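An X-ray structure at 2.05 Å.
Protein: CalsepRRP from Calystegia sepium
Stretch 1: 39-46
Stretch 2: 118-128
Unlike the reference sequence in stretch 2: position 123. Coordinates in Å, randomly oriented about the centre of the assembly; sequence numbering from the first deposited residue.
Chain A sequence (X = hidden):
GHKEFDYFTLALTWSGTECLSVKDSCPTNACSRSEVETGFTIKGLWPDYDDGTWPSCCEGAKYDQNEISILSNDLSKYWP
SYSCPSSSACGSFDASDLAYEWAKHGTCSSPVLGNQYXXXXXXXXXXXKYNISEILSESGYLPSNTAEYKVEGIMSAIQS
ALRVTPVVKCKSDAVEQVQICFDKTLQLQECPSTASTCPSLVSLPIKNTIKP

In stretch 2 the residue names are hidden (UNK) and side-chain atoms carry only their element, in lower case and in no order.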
# COMPACT_ATOMS: atom_id res chain seq x y z
N GLY A 39 -0.55 -2.46 12.11
CA GLY A 39 0.25 -1.44 11.46
C GLY A 39 0.03 -1.42 9.96
O GLY A 39 -0.87 -2.10 9.45
N PHE A 40 0.84 -0.65 9.24
CA PHE A 40 0.69 -0.57 7.79
C PHE A 40 1.37 -1.71 7.06
O PHE A 40 2.49 -2.09 7.39
CB PHE A 40 1.27 0.74 7.25
CG PHE A 40 0.42 1.95 7.51
CD1 PHE A 40 0.77 2.87 8.49
CD2 PHE A 40 -0.74 2.16 6.77
CE1 PHE A 40 -0.02 3.99 8.73
CE2 PHE A 40 -1.54 3.27 7.01
CZ PHE A 40 -1.18 4.19 7.99
N THR A 41 0.68 -2.27 6.06
CA THR A 41 1.25 -3.31 5.22
C THR A 41 1.06 -2.81 3.79
O THR A 41 0.31 -1.86 3.54
CB THR A 41 0.56 -4.70 5.37
OG1 THR A 41 -0.84 -4.59 5.10
CG2 THR A 41 0.79 -5.27 6.76
N ILE A 42 1.73 -3.45 2.84
CA ILE A 42 1.64 -3.02 1.45
C ILE A 42 0.33 -3.36 0.75
O ILE A 42 -0.12 -4.50 0.76
CB ILE A 42 2.79 -3.61 0.61
CG1 ILE A 42 4.14 -3.20 1.21
CG2 ILE A 42 2.70 -3.09 -0.83
CD1 ILE A 42 5.33 -3.93 0.62
N LYS A 43 -0.29 -2.34 0.17
CA LYS A 43 -1.49 -2.54 -0.61
C LYS A 43 -0.93 -2.75 -2.03
O LYS A 43 -1.24 -3.73 -2.71
CB LYS A 43 -2.38 -1.30 -0.57
CG LYS A 43 -3.54 -1.34 -1.54
CD LYS A 43 -4.45 -2.53 -1.28
CE LYS A 43 -5.56 -2.55 -2.31
NZ LYS A 43 -6.46 -3.71 -2.15
N GLY A 44 -0.08 -1.81 -2.46
CA GLY A 44 0.53 -1.92 -3.77
C GLY A 44 1.48 -0.80 -4.15
O GLY A 44 1.62 0.17 -3.41
N LEU A 45 2.16 -0.94 -5.29
CA LEU A 45 3.05 0.09 -5.81
C LEU A 45 2.41 0.34 -7.16
O LEU A 45 2.43 -0.52 -8.04
CB LEU A 45 4.49 -0.43 -6.00
CG LEU A 45 5.46 0.59 -6.64
CD1 LEU A 45 5.59 1.83 -5.75
CD2 LEU A 45 6.83 -0.05 -6.82
N TRP A 46 1.83 1.52 -7.33
CA TRP A 46 1.13 1.80 -8.57
C TRP A 46 1.75 2.80 -9.55
O TRP A 46 2.00 3.95 -9.20
CB TRP A 46 -0.30 2.29 -8.25
CG TRP A 46 -1.08 1.44 -7.27
CD1 TRP A 46 -1.02 0.08 -7.13
CD2 TRP A 46 -2.08 1.90 -6.36
NE1 TRP A 46 -1.93 -0.33 -6.18
CE2 TRP A 46 -2.60 0.76 -5.69
CE3 TRP A 46 -2.60 3.16 -6.04
CZ2 TRP A 46 -3.60 0.85 -4.72
CZ3 TRP A 46 -3.61 3.25 -5.07
CH2 TRP A 46 -4.09 2.09 -4.42
N UNK A 118 11.95 -7.41 -9.58
CA UNK A 118 12.33 -6.03 -9.35
C UNK A 118 11.12 -5.25 -8.86
O UNK A 118 11.24 -4.39 -7.98
c UNK A 118 12.91 -5.40 -10.62
c UNK A 118 14.88 -5.47 -12.27
o UNK A 118 14.35 -4.52 -12.86
o UNK A 118 16.02 -5.89 -12.54
c UNK A 118 14.11 -6.19 -11.17
N UNK A 119 9.95 -5.55 -9.41
CA UNK A 119 8.74 -4.85 -8.98
C UNK A 119 8.46 -5.07 -7.48
O UNK A 119 8.36 -4.11 -6.72
c UNK A 119 4.68 -2.90 -8.89
c UNK A 119 6.22 -4.75 -9.26
c UNK A 119 5.88 -3.40 -9.41
c UNK A 119 5.34 -5.58 -8.57
c UNK A 119 7.53 -5.29 -9.80
c UNK A 119 3.83 -3.75 -8.21
o UNK A 119 2.65 -3.26 -7.68
c UNK A 119 4.15 -5.09 -8.04
N UNK A 120 8.35 -6.33 -7.07
CA UNK A 120 8.06 -6.64 -5.67
C UNK A 120 9.16 -6.28 -4.67
O UNK A 120 8.87 -5.77 -3.58
c UNK A 120 4.94 -9.32 -7.91
c UNK A 120 6.32 -8.47 -6.10
c UNK A 120 6.20 -9.05 -7.36
c UNK A 120 3.90 -8.44 -5.93
c UNK A 120 3.79 -9.02 -7.19
c UNK A 120 7.68 -8.13 -5.52
c UNK A 120 5.16 -8.17 -5.39
N UNK A 121 10.42 -6.53 -5.03
CA UNK A 121 11.54 -6.21 -4.15
C UNK A 121 11.71 -4.70 -3.99
O UNK A 121 12.05 -4.22 -2.90
c UNK A 121 12.85 -6.82 -4.69
o UNK A 121 13.16 -6.35 -5.98
N UNK A 122 11.47 -3.96 -5.06
CA UNK A 122 11.60 -2.51 -4.98
C UNK A 122 10.49 -1.94 -4.09
O UNK A 122 10.72 -1.00 -3.33
o UNK A 122 12.71 -2.34 -7.12
c UNK A 122 11.61 -0.36 -6.29
c UNK A 122 11.57 -1.88 -6.38
N UNK A 123 9.30 -2.53 -4.16
CA UNK A 123 8.20 -2.07 -3.33
C UNK A 123 8.54 -2.32 -1.87
O UNK A 123 8.30 -1.47 -1.01
c UNK A 123 6.89 -2.81 -3.67
c UNK A 123 5.74 -2.27 -2.83
o UNK A 123 6.58 -2.61 -5.05
N UNK A 124 9.10 -3.49 -1.58
CA UNK A 124 9.48 -3.82 -0.21
C UNK A 124 10.57 -2.86 0.27
O UNK A 124 10.54 -2.40 1.41
c UNK A 124 8.87 -6.34 0.03
c UNK A 124 7.68 -6.00 -0.85
c UNK A 124 9.97 -5.27 -0.12
c UNK A 124 9.44 -7.70 -0.34
N UNK A 125 11.52 -2.56 -0.60
CA UNK A 125 12.61 -1.65 -0.25
C UNK A 125 12.07 -0.31 0.22
O UNK A 125 12.45 0.18 1.28
c UNK A 125 14.61 1.03 -3.44
c UNK A 125 14.74 -0.52 -1.16
s UNK A 125 15.69 -0.19 -2.67
c UNK A 125 13.53 -1.42 -1.45
N UNK A 126 11.18 0.29 -0.57
CA UNK A 126 10.59 1.57 -0.22
C UNK A 126 9.79 1.44 1.08
O UNK A 126 9.85 2.30 1.95
c UNK A 126 9.34 2.70 -3.76
c UNK A 126 10.38 2.40 -2.69
c UNK A 126 11.31 3.60 -2.50
c UNK A 126 9.68 2.07 -1.36
N UNK A 127 9.05 0.33 1.20
CA UNK A 127 8.24 0.07 2.38
C UNK A 127 9.09 0.01 3.65
O UNK A 127 8.70 0.53 4.69
c UNK A 127 7.36 -2.69 4.30
c UNK A 127 7.49 -1.26 2.22
c UNK A 127 6.72 -3.14 5.45
c UNK A 127 5.47 -2.62 5.79
c UNK A 127 4.88 -1.65 5.00
c UNK A 127 6.78 -1.73 3.48
o UNK A 127 4.82 -3.09 6.91
c UNK A 127 5.54 -1.21 3.84
N UNK A 128 10.24 -0.66 3.57
CA UNK A 128 11.14 -0.77 4.72
C UNK A 128 11.88 0.53 4.99
O UNK A 128 12.15 0.87 6.14
c UNK A 128 10.17 -4.91 5.59
c UNK A 128 10.54 -5.85 4.64
c UNK A 128 11.97 -4.21 3.59
c UNK A 128 11.60 -3.26 4.54
c UNK A 128 12.17 -1.88 4.49
c UNK A 128 10.70 -3.62 5.54
c UNK A 128 11.45 -5.50 3.64

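Position 118 carries three carbons in a row, the third bearing two oxygens. This is a carboxylate two methylenes out, so Glu118. It does not reach stretch 1.

Position 119 has one carbon, then a six-carbon ring bearing one oxygen. Its oxygen meets the backbone O of Leu45, which lies at the edge of the ring, near its plane. This is Tyr119. Its OH donates a hydrogen bond to Leu45 O at 2.8 Å, and its ring packs against the Leu45 side chain, with CE1 3.8 Å from Leu45 CB.

Position 120 has one carbon and a six-carbon ring without oxygen: Phe120. Its CA-to-CB bond points away from the strand, and it makes no contact there.

Position 121 has one carbon and one oxygen, a hydroxymethyl group: Ser121. It is out of reach of stretch 1.

Position 122 has one carbon carrying an oxygen and a carbon: Thr122. Its OG1 donates to Glu118 O at 2.7 Å, one turn back along the helix.

Position 123 shows the same branched pattern, but its CA-to-CB bond points toward the strand, and its side chain touches Ile42 and Leu45. This is Thr123, where the reference sequence has Ala. Its CG2 lies 3.7 Å from Ile42 CG2, and its OG1 is 3.1 Å from Leu45 CD2. That OG1 donates to Tyr119 O at 2.9 Å, so the hydroxyl is satisfied within the helix.

Position 124 has four carbons, forked at the second, and touches Ile42: Leu124. The CA-to-CB bond points away, yet the end returns, placing CD1 3.5 Å from Ile42 CD1.

Position 125 is an unbranched chain of two carbons, a sulfur and a carbon: Met125. It is exposed and out of reach.

Position 126 again has four carbons forked at the second, and touches Leu45: Leu126. Its CD1 is 4.3 Å from Leu45 CD1, a loose apolar contact.

Position 127 has one carbon and a six-carbon ring bearing an oxygen, which approaches the backbone of Phe40. This is Tyr127. Its OH donates to Phe40 O at 2.6 Å, and its CD1 packs 3.6 Å from Ile42 CG1.

Position 128 has one carbon and an oxygen-free six-carbon ring: Phe128. It is exposed and does not touch the strand.

The helix crosses the strand at 115°, with their axes 8.9 Å apart at closest approach. Ile42 and Leu45 point toward the helix and supply the main apolar surface. Tyr119 and Tyr127 lie two turns apart, and each binds a strand carbonyl through its hydroxyl. Thr123 sits between them in sequence, with its CA 6.1 Å from Leu45 CA.

Stretch 2 118-128: EYFSTTLMLYF
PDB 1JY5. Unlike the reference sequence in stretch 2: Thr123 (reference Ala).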